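Local structure of lovastatin nonaketide synthase mokA (Monascus pilosus, 6AD3) at residues Gln89-Asp94 with Phe417-Ala422; Thr131-Val136 with Tyr180-Gly185; Thr187-Asp192 with Val203-Arg208; Thr355-Val360 with Gly367-Leu372. The protein catalyses the iterative nine-step polyketide assembly of lovastatin (monacolin K) biosynthesis, the chain described here being its C-terminal condensation domain. The protein carries 1 engineered substitution. All coordinates share one frame; numbering follows the deposited sequence.

Interaction 1: residues Gln89-Asp94 with Phe417-Ala422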
# COMPACT_ATOMS: atom_id res chain seq x y z
N GLN A 89 -12.24 -8.34 -4.68
CA GLN A 89 -11.86 -9.07 -5.90
C GLN A 89 -13.11 -9.63 -6.57
O GLN A 89 -13.27 -9.56 -7.81
CB GLN A 89 -10.90 -10.20 -5.55
CG GLN A 89 -10.72 -11.20 -6.67
CD GLN A 89 -9.63 -12.23 -6.40
OE1 GLN A 89 -9.82 -13.42 -6.69
NE2 GLN A 89 -8.42 -11.75 -6.07
N LYS A 90 -14.00 -10.17 -5.77
CA LYS A 90 -15.27 -10.72 -6.30
C LYS A 90 -16.12 -9.68 -7.00
O LYS A 90 -16.83 -9.98 -7.94
CB LYS A 90 -16.06 -11.39 -5.19
CG LYS A 90 -15.51 -12.73 -4.81
CD LYS A 90 -16.60 -13.68 -4.36
CE LYS A 90 -17.42 -13.10 -3.23
NZ LYS A 90 -18.84 -12.95 -3.65
N ALA A 91 -16.13 -8.46 -6.48
CA ALA A 91 -16.96 -7.40 -7.03
C ALA A 91 -16.39 -6.81 -8.33
O ALA A 91 -17.11 -6.14 -9.07
CB ALA A 91 -17.15 -6.31 -5.98
N ALA A 92 -15.09 -7.00 -8.58
CA ALA A 92 -14.44 -6.48 -9.76
C ALA A 92 -14.77 -7.33 -10.97
O ALA A 92 -14.86 -8.57 -10.87
CB ALA A 92 -12.93 -6.47 -9.55
N ASP A 93 -14.83 -6.66 -12.13
CA ASP A 93 -14.94 -7.36 -13.44
C ASP A 93 -13.76 -8.28 -13.69
O ASP A 93 -13.91 -9.35 -14.28
CB ASP A 93 -15.06 -6.33 -14.61
CG ASP A 93 -16.45 -5.61 -14.65
OD1 ASP A 93 -17.34 -5.98 -13.88
OD2 ASP A 93 -16.60 -4.64 -15.43
N ASP A 94 -12.56 -7.81 -13.38
CA ASP A 94 -11.30 -8.50 -13.72
C ASP A 94 -10.31 -8.30 -12.59
O ASP A 94 -9.67 -7.24 -12.48
CB ASP A 94 -10.72 -7.94 -15.01
CG ASP A 94 -9.39 -8.58 -15.41
OD1 ASP A 94 -8.89 -9.52 -14.76
OD2 ASP A 94 -8.82 -8.11 -16.40
N PHE A 417 -21.35 0.02 5.14
CA PHE A 417 -21.00 0.34 3.78
C PHE A 417 -21.09 -0.86 2.87
O PHE A 417 -20.82 -2.00 3.31
CB PHE A 417 -19.58 0.92 3.73
CG PHE A 417 -19.51 2.36 4.19
CD1 PHE A 417 -19.82 3.41 3.32
CD2 PHE A 417 -19.13 2.66 5.51
CE1 PHE A 417 -19.84 4.73 3.77
CE2 PHE A 417 -19.10 3.98 5.95
CZ PHE A 417 -19.50 5.01 5.08
N GLU A 418 -21.36 -0.61 1.59
CA GLU A 418 -21.25 -1.61 0.55
C GLU A 418 -19.78 -1.78 0.10
O GLU A 418 -18.97 -0.85 0.19
CB GLU A 418 -22.12 -1.20 -0.65
CG GLU A 418 -22.95 -2.32 -1.25
CD GLU A 418 -24.24 -2.59 -0.49
OE1 GLU A 418 -25.33 -2.25 -1.00
OE2 GLU A 418 -24.17 -3.22 0.59
N VAL A 419 -19.45 -2.97 -0.35
CA VAL A 419 -18.15 -3.22 -0.99
C VAL A 419 -18.09 -2.53 -2.37
O VAL A 419 -18.94 -2.78 -3.23
CB VAL A 419 -17.95 -4.72 -1.19
CG1 VAL A 419 -16.71 -4.98 -2.01
CG2 VAL A 419 -17.87 -5.43 0.16
N PRO A 420 -17.10 -1.68 -2.59
CA PRO A 420 -17.08 -0.99 -3.88
C PRO A 420 -16.64 -1.91 -5.02
O PRO A 420 -15.82 -2.83 -4.80
CB PRO A 420 -16.06 0.13 -3.67
CG PRO A 420 -15.11 -0.42 -2.64
CD PRO A 420 -15.94 -1.32 -1.75
N GLY A 421 -17.13 -1.63 -6.22
CA GLY A 421 -16.88 -2.50 -7.37
C GLY A 421 -16.06 -1.83 -8.43
O GLY A 421 -16.33 -0.67 -8.81
N ALA A 422 -14.97 -2.50 -8.83
CA ALA A 422 -14.14 -1.99 -9.90
C ALA A 422 -14.67 -2.53 -11.23
O ALA A 422 -14.32 -3.64 -11.64
CB ALA A 422 -12.69 -2.39 -9.70
O HOH W 1 -12.09 -4.89 -12.90

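Interaction 2: residues Thr131-Val136 with Tyr180-Gly185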
# COMPACT_ATOMS: atom_id res chain seq x y z
N THR A 131 0.56 -21.54 0.16
CA THR A 131 -0.85 -21.50 0.46
C THR A 131 -1.70 -21.35 -0.80
O THR A 131 -1.45 -20.49 -1.65
CB THR A 131 -1.15 -20.39 1.49
OG1 THR A 131 -0.58 -20.77 2.77
CG2 THR A 131 -2.65 -20.20 1.68
N GLY A 132 -2.72 -22.19 -0.90
CA GLY A 132 -3.77 -21.96 -1.86
C GLY A 132 -5.05 -21.46 -1.23
O GLY A 132 -5.19 -21.45 -0.01
N PHE A 133 -5.99 -21.06 -2.06
CA PHE A 133 -7.21 -20.45 -1.57
C PHE A 133 -8.36 -21.10 -2.30
O PHE A 133 -8.47 -21.01 -3.51
CB PHE A 133 -7.22 -18.94 -1.84
CG PHE A 133 -6.11 -18.18 -1.13
CD1 PHE A 133 -4.83 -18.18 -1.63
CD2 PHE A 133 -6.34 -17.63 0.11
CE1 PHE A 133 -3.80 -17.62 -0.89
CE2 PHE A 133 -5.32 -17.06 0.85
CZ PHE A 133 -4.05 -17.01 0.32
N ALA A 134 -9.17 -21.84 -1.57
CA ALA A 134 -10.14 -22.77 -2.21
C ALA A 134 -11.52 -22.41 -1.77
O ALA A 134 -11.74 -21.91 -0.65
CB ALA A 134 -9.81 -24.21 -1.83
N ALA A 135 -12.49 -22.66 -2.66
CA ALA A 135 -13.88 -22.47 -2.32
C ALA A 135 -14.24 -23.42 -1.19
O ALA A 135 -13.84 -24.59 -1.23
CB ALA A 135 -14.76 -22.75 -3.55
N VAL A 136 -15.06 -22.95 -0.26
CA VAL A 136 -15.74 -23.80 0.69
C VAL A 136 -17.20 -24.05 0.27
O VAL A 136 -17.96 -23.13 0.03
CB VAL A 136 -15.75 -23.19 2.08
CG1 VAL A 136 -16.21 -24.21 3.09
CG2 VAL A 136 -14.36 -22.73 2.44
N TYR A 180 -2.85 -15.14 -11.65
CA TYR A 180 -2.54 -16.00 -10.52
C TYR A 180 -3.62 -17.08 -10.37
O TYR A 180 -4.79 -16.76 -10.29
CB TYR A 180 -2.46 -15.18 -9.25
CG TYR A 180 -1.26 -14.30 -9.19
CD1 TYR A 180 -0.02 -14.83 -9.07
CD2 TYR A 180 -1.38 -12.92 -9.24
CE1 TYR A 180 1.13 -14.02 -9.06
CE2 TYR A 180 -0.26 -12.09 -9.29
CZ TYR A 180 1.00 -12.65 -9.17
OH TYR A 180 2.12 -11.87 -9.21
N ASP A 181 -3.22 -18.34 -10.37
CA ASP A 181 -4.19 -19.43 -10.09
C ASP A 181 -4.21 -19.73 -8.58
O ASP A 181 -3.57 -20.69 -8.10
CB ASP A 181 -3.81 -20.67 -10.89
CG ASP A 181 -4.84 -21.81 -10.75
OD1 ASP A 181 -5.86 -21.64 -10.06
OD2 ASP A 181 -4.58 -22.88 -11.33
N ILE A 182 -4.87 -18.86 -7.82
CA ILE A 182 -4.71 -18.95 -6.35
C ILE A 182 -5.27 -20.25 -5.76
O ILE A 182 -4.78 -20.73 -4.74
CB ILE A 182 -5.28 -17.71 -5.61
CG1 ILE A 182 -6.77 -17.60 -5.80
CG2 ILE A 182 -4.59 -16.44 -6.12
CD1 ILE A 182 -7.40 -16.55 -4.93
N THR A 183 -6.26 -20.85 -6.44
CA THR A 183 -6.78 -22.11 -6.01
C THR A 183 -5.69 -23.16 -5.92
O THR A 183 -5.70 -23.96 -5.00
CB THR A 183 -7.89 -22.65 -6.96
OG1 THR A 183 -8.83 -21.60 -7.23
CG2 THR A 183 -8.60 -23.78 -6.29
N ALA A 184 -4.72 -23.08 -6.81
CA ALA A 184 -3.65 -24.06 -6.89
C ALA A 184 -2.37 -23.64 -6.12
O ALA A 184 -1.29 -24.20 -6.35
CB ALA A 184 -3.31 -24.33 -8.36
N GLY A 185 -2.46 -22.51 -5.42
CA GLY A 185 -1.31 -21.97 -4.72
C GLY A 185 -0.32 -21.26 -5.60
O GLY A 185 0.81 -21.04 -5.19

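Interaction 3: residues Thr187-Asp192 with Val203-Arg208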
# COMPACT_ATOMS: atom_id res chain seq x y z
N THR A 187 0.64 -17.91 -6.48
CA THR A 187 0.38 -16.66 -5.80
C THR A 187 1.52 -15.65 -5.88
O THR A 187 1.34 -14.49 -5.47
CB THR A 187 0.08 -16.88 -4.31
OG1 THR A 187 1.24 -17.48 -3.69
CG2 THR A 187 -1.12 -17.80 -4.15
N LEU A 188 2.68 -16.06 -6.41
CA LEU A 188 3.89 -15.22 -6.38
C LEU A 188 4.65 -15.39 -7.70
O LEU A 188 4.57 -16.48 -8.35
CB LEU A 188 4.82 -15.71 -5.29
CG LEU A 188 4.78 -15.26 -3.86
CD1 LEU A 188 6.11 -15.70 -3.20
CD2 LEU A 188 4.62 -13.75 -3.73
N ARG A 189 5.36 -14.36 -8.12
CA ARG A 189 6.41 -14.52 -9.13
C ARG A 189 7.70 -13.97 -8.57
O ARG A 189 7.69 -12.94 -7.92
CB ARG A 189 6.06 -13.79 -10.43
CG ARG A 189 4.64 -14.04 -10.93
CD ARG A 189 4.59 -15.22 -11.85
NE ARG A 189 3.21 -15.50 -12.29
CZ ARG A 189 2.44 -16.44 -11.76
NH1 ARG A 189 2.78 -16.96 -10.59
NH2 ARG A 189 1.23 -16.68 -12.27
N LEU A 190 8.76 -14.76 -8.67
CA LEU A 190 10.09 -14.32 -8.26
C LEU A 190 11.04 -14.52 -9.42
O LEU A 190 11.30 -15.66 -9.79
CB LEU A 190 10.59 -15.13 -7.08
CG LEU A 190 9.73 -15.07 -5.82
CD1 LEU A 190 10.10 -16.15 -4.83
CD2 LEU A 190 9.81 -13.71 -5.16
N VAL A 191 11.41 -13.41 -10.09
CA VAL A 191 12.07 -13.47 -11.39
C VAL A 191 13.27 -12.55 -11.41
O VAL A 191 13.16 -11.34 -11.10
CB VAL A 191 11.12 -13.09 -12.53
CG1 VAL A 191 11.86 -13.18 -13.88
CG2 VAL A 191 9.89 -13.96 -12.50
N ASP A 192 14.43 -13.11 -11.81
CA ASP A 192 15.66 -12.34 -12.01
C ASP A 192 15.89 -12.23 -13.49
O ASP A 192 16.26 -13.25 -14.13
CB ASP A 192 16.85 -13.07 -11.34
CG ASP A 192 18.22 -12.44 -11.67
OD1 ASP A 192 18.25 -11.29 -12.17
OD2 ASP A 192 19.25 -13.13 -11.47
N VAL A 203 12.34 -9.07 -9.86
CA VAL A 203 10.95 -8.75 -9.69
C VAL A 203 10.33 -9.69 -8.65
O VAL A 203 10.41 -10.93 -8.77
CB VAL A 203 10.16 -8.88 -11.03
CG1 VAL A 203 8.68 -8.47 -10.86
CG2 VAL A 203 10.81 -8.04 -12.13
N VAL A 204 9.64 -9.08 -7.69
CA VAL A 204 8.75 -9.73 -6.80
C VAL A 204 7.31 -9.32 -7.12
O VAL A 204 6.94 -8.15 -7.05
CB VAL A 204 9.06 -9.37 -5.32
CG1 VAL A 204 8.01 -9.97 -4.41
CG2 VAL A 204 10.46 -9.81 -4.93
N ALA A 205 6.52 -10.29 -7.56
CA ALA A 205 5.16 -10.06 -7.88
C ALA A 205 4.28 -10.95 -7.01
O ALA A 205 4.62 -12.09 -6.74
CB ALA A 205 4.89 -10.32 -9.33
N TYR A 206 3.17 -10.41 -6.57
CA TYR A 206 2.32 -11.08 -5.60
C TYR A 206 0.86 -10.78 -5.79
O TYR A 206 0.44 -9.64 -6.05
CB TYR A 206 2.73 -10.79 -4.16
CG TYR A 206 2.77 -9.33 -3.78
CD1 TYR A 206 3.89 -8.56 -4.05
CD2 TYR A 206 1.74 -8.75 -3.02
CE1 TYR A 206 3.95 -7.23 -3.64
CE2 TYR A 206 1.80 -7.45 -2.59
CZ TYR A 206 2.88 -6.68 -2.92
OH TYR A 206 2.94 -5.39 -2.51
N HIS A 207 0.07 -11.85 -5.66
CA HIS A 207 -1.35 -11.71 -5.40
C HIS A 207 -1.52 -10.98 -4.08
O HIS A 207 -0.72 -11.13 -3.16
CB HIS A 207 -2.04 -13.06 -5.36
CG HIS A 207 -3.53 -12.97 -5.29
ND1 HIS A 207 -4.35 -13.02 -6.40
CD2 HIS A 207 -4.34 -12.84 -4.23
CE1 HIS A 207 -5.60 -12.88 -6.03
NE2 HIS A 207 -5.62 -12.74 -4.72
N ARG A 208 -2.60 -10.19 -4.00
CA ARG A 208 -2.93 -9.43 -2.79
C ARG A 208 -2.89 -10.27 -1.53
O ARG A 208 -2.48 -9.79 -0.50
CB ARG A 208 -4.31 -8.82 -2.95
CG ARG A 208 -4.92 -8.14 -1.72
CD ARG A 208 -4.32 -6.81 -1.42
NE ARG A 208 -2.96 -6.90 -0.87
CZ ARG A 208 -2.18 -5.85 -0.66
NH1 ARG A 208 -2.58 -4.64 -0.95
NH2 ARG A 208 -0.96 -6.02 -0.14

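Interaction 4: residues Thr355-Val360 with Gly367-Leu372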
# COMPACT_ATOMS: atom_id res chain seq x y z
N THR A 355 1.40 -0.41 8.54
CA THR A 355 1.80 -1.80 8.35
C THR A 355 1.03 -2.80 9.21
O THR A 355 0.96 -3.98 8.86
CB THR A 355 3.28 -2.03 8.67
OG1 THR A 355 3.52 -1.73 10.06
CG2 THR A 355 4.19 -1.23 7.75
N ASN A 356 0.51 -2.35 10.34
CA ASN A 356 -0.15 -3.23 11.31
C ASN A 356 0.81 -4.35 11.79
O ASN A 356 0.41 -5.46 12.00
CB ASN A 356 -1.47 -3.79 10.78
CG ASN A 356 -2.48 -4.09 11.89
OD1 ASN A 356 -3.56 -4.60 11.63
ND2 ASN A 356 -2.13 -3.77 13.11
N ARG A 357 2.08 -4.02 11.90
CA ARG A 357 3.06 -4.93 12.47
C ARG A 357 3.62 -4.25 13.71
O ARG A 357 4.26 -3.23 13.61
CB ARG A 357 4.15 -5.20 11.45
CG ARG A 357 3.69 -5.98 10.24
CD ARG A 357 4.73 -5.93 9.15
NE ARG A 357 4.30 -6.46 7.85
CZ ARG A 357 4.68 -7.64 7.37
NH1 ARG A 357 5.44 -8.43 8.09
NH2 ARG A 357 4.29 -8.03 6.18
N THR A 358 3.36 -4.87 14.85
CA THR A 358 3.40 -4.29 16.17
C THR A 358 4.30 -5.03 17.18
O THR A 358 4.29 -4.71 18.37
CB THR A 358 1.95 -4.22 16.75
OG1 THR A 358 1.58 -5.48 17.33
CG2 THR A 358 0.93 -3.96 15.68
N ASN A 359 5.02 -6.05 16.73
CA ASN A 359 5.91 -6.82 17.57
C ASN A 359 6.90 -7.61 16.71
O ASN A 359 6.79 -7.62 15.51
CB ASN A 359 5.16 -7.71 18.53
CG ASN A 359 4.41 -8.81 17.84
OD1 ASN A 359 4.88 -9.40 16.91
ND2 ASN A 359 3.22 -9.07 18.30
N VAL A 360 7.86 -8.24 17.36
CA VAL A 360 8.96 -8.84 16.65
C VAL A 360 8.46 -9.84 15.62
O VAL A 360 8.91 -9.83 14.51
CB VAL A 360 9.83 -9.60 17.69
CG1 VAL A 360 10.82 -10.54 17.05
CG2 VAL A 360 10.51 -8.62 18.61
N GLY A 367 3.28 -12.05 4.54
CA GLY A 367 1.89 -12.10 4.18
C GLY A 367 1.29 -10.70 4.11
O GLY A 367 2.02 -9.70 4.00
N PHE A 368 -0.04 -10.65 4.08
CA PHE A 368 -0.78 -9.42 3.84
C PHE A 368 -1.30 -8.86 5.16
O PHE A 368 -2.31 -9.32 5.67
CB PHE A 368 -1.93 -9.68 2.87
CG PHE A 368 -2.86 -8.54 2.69
CD1 PHE A 368 -2.41 -7.23 2.69
CD2 PHE A 368 -4.23 -8.76 2.48
CE1 PHE A 368 -3.26 -6.17 2.42
CE2 PHE A 368 -5.09 -7.70 2.22
CZ PHE A 368 -4.60 -6.40 2.23
N PHE A 369 -0.51 -7.96 5.76
CA PHE A 369 -0.83 -7.39 7.09
C PHE A 369 -1.31 -5.96 7.00
O PHE A 369 -1.95 -5.48 7.91
CB PHE A 369 0.39 -7.41 8.00
CG PHE A 369 0.79 -8.79 8.44
CD1 PHE A 369 0.18 -9.37 9.53
CD2 PHE A 369 1.73 -9.53 7.72
CE1 PHE A 369 0.57 -10.64 9.96
CE2 PHE A 369 2.12 -10.79 8.16
CZ PHE A 369 1.57 -11.33 9.28
N ALA A 370 -0.95 -5.28 5.91
CA ALA A 370 -1.15 -3.83 5.77
C ALA A 370 -2.61 -3.37 5.92
O ALA A 370 -3.56 -4.10 5.61
CB ALA A 370 -0.56 -3.33 4.46
N ASN A 371 -2.78 -2.16 6.41
CA ASN A 371 -4.07 -1.68 6.81
C ASN A 371 -4.20 -0.19 6.43
O ASN A 371 -3.20 0.45 5.98
CB ASN A 371 -4.20 -1.86 8.29
CG ASN A 371 -5.63 -1.67 8.80
OD1 ASN A 371 -6.62 -1.90 8.09
ND2 ASN A 371 -5.73 -1.38 10.10
N LEU A 372 -5.39 0.35 6.62
CA LEU A 372 -5.64 1.77 6.45
C LEU A 372 -6.41 2.28 7.66
O LEU A 372 -7.25 1.58 8.18
CB LEU A 372 -6.50 1.98 5.23
CG LEU A 372 -5.83 1.71 3.89
CD1 LEU A 372 -6.86 1.59 2.80
CD2 LEU A 372 -4.83 2.79 3.60

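Interaction 1: residues Gln89-Asp94 with Phe417-Ala422
Ala92 and Ala422 meet methyl to methyl, CB to CB 4.1 Å, where the chain leaves helix 80-91 and runs beside the extended segment 417-422. This is the tight end of the contact. The carbonyl of Ala422 lies close enough to take a CA-H...O contact from Ala92, with Ala92 CA 3.4 Å from Ala422 O, and the same oxygen accepts the backbone N-H of Asp93. That bond, Asp93 N to Ala422 O, is 3.1 Å long and nearly straight at 163°, though the donor is tilted from the carbonyl plane. Alanines and a glycine suit this place, since they add little bulk between backbones that come this close. Gly421 continues the close run, its CA 4.0 Å from Ala91 O.

Beyond it the fit slackens. Ala91 CB reaches Val419 CG1 at 4.2 Å, and Val419 also packs on Arg87 and Leu88 of the helix. Next to the tight end, toward Asp94, the contact turns polar and wet. A water donates to Ala422 O and accepts from Asp94 N, the latter at 3.0 Å, so it bridges the two backbones beside the direct bond. Exposed Asp93 holds CG beside its own backbone N (chi1 -72°), and its OD2 accepts from Ala424 N. Glu425 lies close to that carboxylate, which might favour protonation of one of the pair.

The arrangement is a surface tie between the end of an N-terminal helix and a loop of the C-terminal half, consistent with the two-lobed condensation-domain fold.

Interaction 2: residues Thr131-Val136 with Tyr180-Gly185
Phe133 and Ile182 cross obliquely, the isoleucine tip CD1 coming to 3.9 Å from Phe133 CB while Ile182 CB lies 4.0 Å from Phe133 CD1. The Ile182 branch reaches the strand because CG1 sits between its backbone N and carbonyl carbon (chi1 64°), the most congested of the three staggered positions. Ile182 O lies at the edge of the phenyl ring, near its plane. A large apolar residue suits the place of Phe133, for its ring also meets Phe209, with planes at about 60°. Ile182 has His207 as a further neighbour.

Beneath these side chains the backbones join. Phe133 N donates to Ile182 O at 3.0 Å and 148°, arriving well above the carbonyl plane. Gly185 N reaches the same oxygen from the opposite face, closing the 3-10 turn, so one carbonyl serves both the turn and the strand. Thr183 CA makes a CA-H...O contact with Phe133 O at 3.2 Å.

Glycines allow the closeness. Gly132 CA lies only 3.3 Å from Ile182 O, and glycine suits so close an approach, while Gly185 has the positive phi (77°) that glycine adopts easily.

The other edge of strand 131-135 pairs with strand 145-150 through Gly132 and Ile148. The contact is thus a 3-10 turn laid against the outer edge of a small antiparallel sheet, in the N-terminal half of the condensation fold.

Interaction 3: residues Thr187-Asp192 with Val203-Arg208
Val203, Ala205 and Arg189 bury the most surface where strands 188-195 and 199-206 run antiparallel as a beta hairpin. Val203 faces Val191 in a hydrogen-bonded pair: Val203 N gives a short, straight bond to Val191 O (2.7 Å, 170°). Its beta-branched side chain suits an extended backbone and fills the layer under helix 165-176, against Tyr172 and Leu175.

Two residues on, Ala205 pairs with Arg189 in the same way. Arg189 N donates to Ala205 O at 2.8 Å, and Ala205 N returns a bond to Arg189 O that is almost linear at 177°. The small methyl lets the arginine stem lie beside it, Ala205 CB to Arg189 CB 3.8 Å. A bend at chi2 (-91°) then turns the stem aside. NH1 reaches back to Leu188 O at 2.9 Å, from above that carbonyl's plane, and makes a salt bridge with Asp186, while NE donates to Thr178 OG1.

The opposite face carries Leu188, Tyr206, Leu190 and Val204. Leu188 CD2 touches Tyr206 CB at 3.5 Å, and Leu190 lies side by side with Val204, CD2 to CG2 4.0 Å. Past the last pair, His207 N still donates to Thr187 O.

Regular backbone bonding thus continues as far as His207, while the charge of Arg189 is probably balanced largely by Asp186, which lets a charged residue sit on a face otherwise formed here by Ala205, Val191 and Val203.

Interaction 4: residues Thr355-Val360 with Gly367-Leu372
Arg357, laid against Phe369, belongs to the surroundings of Asp212, the aspartate of the HHxxxDG motif of condensation domains, which has Arg208 at the second histidine position here. The side chains of Arg357 and Phe369 cross at about a right angle, and the guanidinium and ring planes are 59° apart. Phe369 CD2 lies over one face of the guanidinium, offset toward its rim, 3.3 Å from Arg357 NH2. Arg357 NH1 donates to the carbonyls of Glu362 and Gly365, fixing the plane against rotation, while Thr215 OG1 bonds both to NH2 and to Gly367 O.

The loop reaches this position through an ST turn, in which Thr355 OG1 accepts from Arg357 N at 3.3 Å. Asn356 follows with left-handed backbone angles (phi 57°), a conformation that asparagine tolerates well. Its CB rests 3.4 Å from Phe369 O, and Phe369 CB in turn lies 3.6 Å from Thr355 O. Asn356 CB also approaches Asn371 CB at 4.2 Å. The amide of Asn371 is engaged by backbone beyond the two segments, OD1 with Tyr408 N and ND2 with Val406 O.

Asp212 is held from both segments: its OD1 forms a salt bridge with Arg357 NH2, and its OD2 accepts from Phe369 N. The arginine charge is probably balanced largely by that carboxylate, and the aspartate probably acts in part as a structural link between the motif and these loops.

From the N terminus, helix 80-91 leads into the first segment of interaction 1, whose partner comes more than 320 residues later; the large loop it closes contains the other three contacts. Within it they follow in series. Interaction 2 joins the edge of a small sheet to the turn after helix 165-176, interaction 3 pairs the next two strands, and interaction 4 closes a short loop around helix 360-364. None crosses another. Residues 207 and 208 connect them: His207 packs on Gln89 and Ile182, and Arg208 makes a cation-pi contact with Phe368. Tyr180 lies on Ala205, linking interactions 2 and 3. Interactions 1 and 2 approach without touching.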